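Ypr154wp (Saccharomyces cerevisiae, PDB 1ZX6) promotes de novo induction of the [PSI+] prion form of Sup35 when overproduced and binds Las17, Rsp5 and Sup35, its SH3 domain being the part studied here. Local coordinates at residues 36-41 / 47-52. Residues are numbered along the deposited sequence; the frame is centred on the assembly and turned at random.
Sequences EWYKGS and GIFPAN
The distal hairpin of an SH3 domain, here strands 37-42 and 45-50, illustrates how one antiparallel pairing can serve two surfaces at once. Tyr38 and Phe49 form a hydrogen-bonded pair, Tyr38 N giving to Phe49 O (3.0 Å) and Phe49 N to Tyr38 O (2.9 Å); Gly40 and Gly47 exchange the same two bonds further along. On the face shared by Tyr38 and Phe49, Tyr38 CB lies over the Phe49 ring face, 3.5 Å from Phe49 CZ. CG of Phe49 is lodged between its own backbone N and carbonyl carbon (chi1 60°), which turns the ring toward strand 37-42, with Gly40 N at its edge, near the ring plane. Tyr38 in turn receives Ala51 CB almost centrally on one ring face, 3.5 Å from Tyr38 CZ. The other face carries Trp37, whose six-membered ring lies beside Pro50 and takes Pro50 CG over its face, while Trp37 CE3 approaches Ile48 CD1 at 4.0 Å. In SH3 domains this tryptophan-proline pair typically belongs to the proline-rich peptide groove, a role probably kept here. Where the strand gives way to the 3-10 turn, Glu36 O accepts Ala51 N from above its carbonyl plane and also a water bound by Asn52 N. Strand 26-32 flanks strand 37-42, Tyr38 touching Leu29 and Phe49 reaching Val27, while Leu19 and Leu21 from a loop also pack on Phe49 and Phe11 meets Pro50.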
ATOM      1  N   GLU A  36       8.752  -0.479  -7.692  1.00 23.34           N
ATOM      2  CA  GLU A  36       8.570  -1.600  -6.790  1.00 24.39           C
ATOM      3  C   GLU A  36       8.035  -1.297  -5.398  1.00 23.81           C
ATOM      4  O   GLU A  36       7.502  -2.197  -4.765  1.00 23.65           O
ATOM      5  CB  GLU A  36       9.881  -2.394  -6.722  1.00 25.74           C
ATOM      6  CG  GLU A  36      10.147  -3.131  -8.081  1.00 27.17           C
ATOM      7  CD  GLU A  36      11.285  -4.145  -8.037  1.00 28.50           C
ATOM      8  OE1 GLU A  36      11.940  -4.290  -6.976  1.00 31.48           O
ATOM      9  OE2 GLU A  36      11.536  -4.776  -9.088  1.00 28.75           O
ATOM     10  N   TRP A  37       8.173  -0.058  -4.928  1.00 25.18           N
ATOM     11  CA  TRP A  37       7.687   0.393  -3.630  1.00 23.98           C
ATOM     12  C   TRP A  37       6.902   1.700  -3.763  1.00 24.44           C
ATOM     13  O   TRP A  37       7.381   2.663  -4.422  1.00 23.10           O
ATOM     14  CB  TRP A  37       8.855   0.599  -2.665  1.00 23.81           C
ATOM     15  CG  TRP A  37       9.477  -0.703  -2.241  1.00 24.31           C
ATOM     16  CD1 TRP A  37      10.512  -1.369  -2.831  1.00 25.32           C
ATOM     17  CD2 TRP A  37       9.086  -1.479  -1.114  1.00 25.06           C
ATOM     18  NE1 TRP A  37      10.781  -2.544  -2.146  1.00 25.76           N
ATOM     19  CE2 TRP A  37       9.925  -2.632  -1.082  1.00 23.32           C
ATOM     20  CE3 TRP A  37       8.115  -1.321  -0.127  1.00 24.94           C
ATOM     21  CZ2 TRP A  37       9.799  -3.629  -0.091  1.00 23.72           C
ATOM     22  CZ3 TRP A  37       7.977  -2.323   0.852  1.00 25.87           C
ATOM     23  CH2 TRP A  37       8.828  -3.454   0.858  1.00 25.17           C
ATOM     24  N   TYR A  38       5.708   1.699  -3.153  1.00 24.88           N
ATOM     25  CA  TYR A  38       4.852   2.865  -2.981  1.00 24.01           C
ATOM     26  C   TYR A  38       4.753   3.279  -1.500  1.00 23.86           C
ATOM     27  O   TYR A  38       4.912   2.434  -0.593  1.00 25.79           O
ATOM     28  CB  TYR A  38       3.440   2.565  -3.488  1.00 25.63           C
ATOM     29  CG  TYR A  38       3.273   2.339  -4.979  1.00 23.51           C
ATOM     30  CD1 TYR A  38       4.304   2.588  -5.866  1.00 24.92           C
ATOM     31  CD2 TYR A  38       2.044   1.902  -5.489  1.00 25.12           C
ATOM     32  CE1 TYR A  38       4.148   2.365  -7.230  1.00 24.20           C
ATOM     33  CE2 TYR A  38       1.871   1.699  -6.854  1.00 27.09           C
ATOM     34  CZ  TYR A  38       2.919   1.953  -7.705  1.00 24.98           C
ATOM     35  OH  TYR A  38       2.822   1.768  -9.063  1.00 29.00           O
ATOM     36  N   LYS A  39       4.449   4.560  -1.282  1.00 23.87           N
ATOM     37  CA  LYS A  39       4.111   5.141   0.010  1.00 23.57           C
ATOM     38  C   LYS A  39       2.615   5.467   0.017  1.00 23.31           C
ATOM     39  O   LYS A  39       2.079   6.060  -0.919  1.00 23.55           O
ATOM     40  CB  LYS A  39       4.905   6.425   0.248  1.00 25.81           C
ATOM     41  CG  LYS A  39       4.760   6.985   1.633  1.00 24.99           C
ATOM     42  CD  LYS A  39       5.290   8.423   1.693  1.00 27.76           C
ATOM     43  CE  LYS A  39       5.050   9.023   3.087  1.00 32.68           C
ATOM     44  NZ  LYS A  39       5.246   7.982   4.135  1.00 38.58           N
ATOM     45  N   GLY A  40       1.918   5.085   1.069  1.00 21.74           N
ATOM     46  CA  GLY A  40       0.481   5.368   1.112  1.00 22.11           C
ATOM     47  C   GLY A  40      -0.063   5.359   2.524  1.00 21.56           C
ATOM     48  O   GLY A  40       0.691   5.166   3.473  1.00 21.73           O
ATOM     49  N   SER A  41      -1.364   5.612   2.629  1.00 22.38           N
ATOM     50  CA  SER A  41      -2.064   5.605   3.907  1.00 24.31           C
ATOM     51  C   SER A  41      -3.340   4.770   3.798  1.00 25.53           C
ATOM     52  O   SER A  41      -4.002   4.757   2.757  1.00 24.86           O
ATOM     53  CB  SER A  41      -2.371   7.031   4.390  1.00 26.04           C
ATOM     54  OG  SER A  41      -3.320   7.661   3.555  1.00 30.59           O
ATOM     55  N   GLY A  47       2.729   4.270   5.553  1.00 22.07           N
ATOM     56  CA  GLY A  47       3.989   3.574   5.366  1.00 22.22           C
ATOM     57  C   GLY A  47       4.185   3.146   3.924  1.00 23.47           C
ATOM     58  O   GLY A  47       3.456   3.596   3.020  1.00 23.23           O
ATOM     59  N   ILE A  48       5.127   2.229   3.733  1.00 22.52           N
ATOM     60  CA  ILE A  48       5.486   1.770   2.418  1.00 22.86           C
ATOM     61  C   ILE A  48       5.123   0.303   2.232  1.00 22.46           C
ATOM     62  O   ILE A  48       5.075  -0.481   3.194  1.00 23.55           O
ATOM     63  CB  ILE A  48       6.968   2.061   2.086  1.00 24.26           C
ATOM     64  CG1 ILE A  48       7.930   1.262   2.953  1.00 24.38           C
ATOM     65  CG2 ILE A  48       7.256   3.575   2.223  1.00 25.37           C
ATOM     66  CD1 ILE A  48       9.388   1.375   2.467  1.00 25.94           C
ATOM     67  N   PHE A  49       4.908  -0.050   0.976  1.00 22.67           N
ATOM     68  CA  PHE A  49       4.450  -1.377   0.626  1.00 21.12           C
ATOM     69  C   PHE A  49       4.854  -1.664  -0.807  1.00 21.78           C
ATOM     70  O   PHE A  49       5.012  -0.723  -1.581  1.00 21.99           O
ATOM     71  CB  PHE A  49       2.932  -1.508   0.810  1.00 21.25           C
ATOM     72  CG  PHE A  49       2.141  -0.567  -0.023  1.00 21.92           C
ATOM     73  CD1 PHE A  49       1.709  -0.937  -1.301  1.00 21.87           C
ATOM     74  CD2 PHE A  49       1.877   0.703   0.425  1.00 25.46           C
ATOM     75  CE1 PHE A  49       1.005  -0.052  -2.116  1.00 24.63           C
ATOM     76  CE2 PHE A  49       1.165   1.587  -0.358  1.00 22.22           C
ATOM     77  CZ  PHE A  49       0.728   1.216  -1.641  1.00 21.34           C
ATOM     78  N   PRO A  50       5.052  -2.945  -1.183  1.00 21.09           N
ATOM     79  CA  PRO A  50       5.398  -3.205  -2.592  1.00 22.85           C
ATOM     80  C   PRO A  50       4.241  -2.952  -3.570  1.00 21.41           C
ATOM     81  O   PRO A  50       3.114  -3.313  -3.320  1.00 22.34           O
ATOM     82  CB  PRO A  50       5.827  -4.672  -2.588  1.00 21.52           C
ATOM     83  CG  PRO A  50       5.894  -5.058  -1.053  1.00 24.56           C
ATOM     84  CD  PRO A  50       4.921  -4.213  -0.424  1.00 22.72           C
ATOM     85  N   ALA A  51       4.553  -2.336  -4.713  1.00 23.52           N
ATOM     86  CA  ALA A  51       3.574  -1.937  -5.689  1.00 23.45           C
ATOM     87  C   ALA A  51       2.775  -3.079  -6.284  1.00 23.28           C
ATOM     88  O   ALA A  51       1.605  -2.888  -6.614  1.00 23.82           O
ATOM     89  CB  ALA A  51       4.273  -1.166  -6.826  1.00 23.40           C
ATOM     90  N   ASN A  52       3.353  -4.285  -6.359  1.00 22.28           N
ATOM     91  CA  ASN A  52       2.645  -5.399  -6.981  1.00 24.64           C
ATOM     92  C   ASN A  52       1.579  -6.075  -6.074  1.00 23.41           C
ATOM     93  O   ASN A  52       0.919  -7.023  -6.513  1.00 24.51           O
ATOM     94  CB  ASN A  52       3.623  -6.438  -7.560  1.00 25.03           C
ATOM     95  CG  ASN A  52       4.412  -7.202  -6.495  1.00 24.65           C
ATOM     96  OD1 ASN A  52       4.464  -6.796  -5.339  1.00 23.99           O
ATOM     97  ND2 ASN A  52       5.028  -8.339  -6.898  1.00 26.10           N
TER
HETATM   98  O   HOH W   1       6.467  -4.409  -6.334  1.00 20.15           O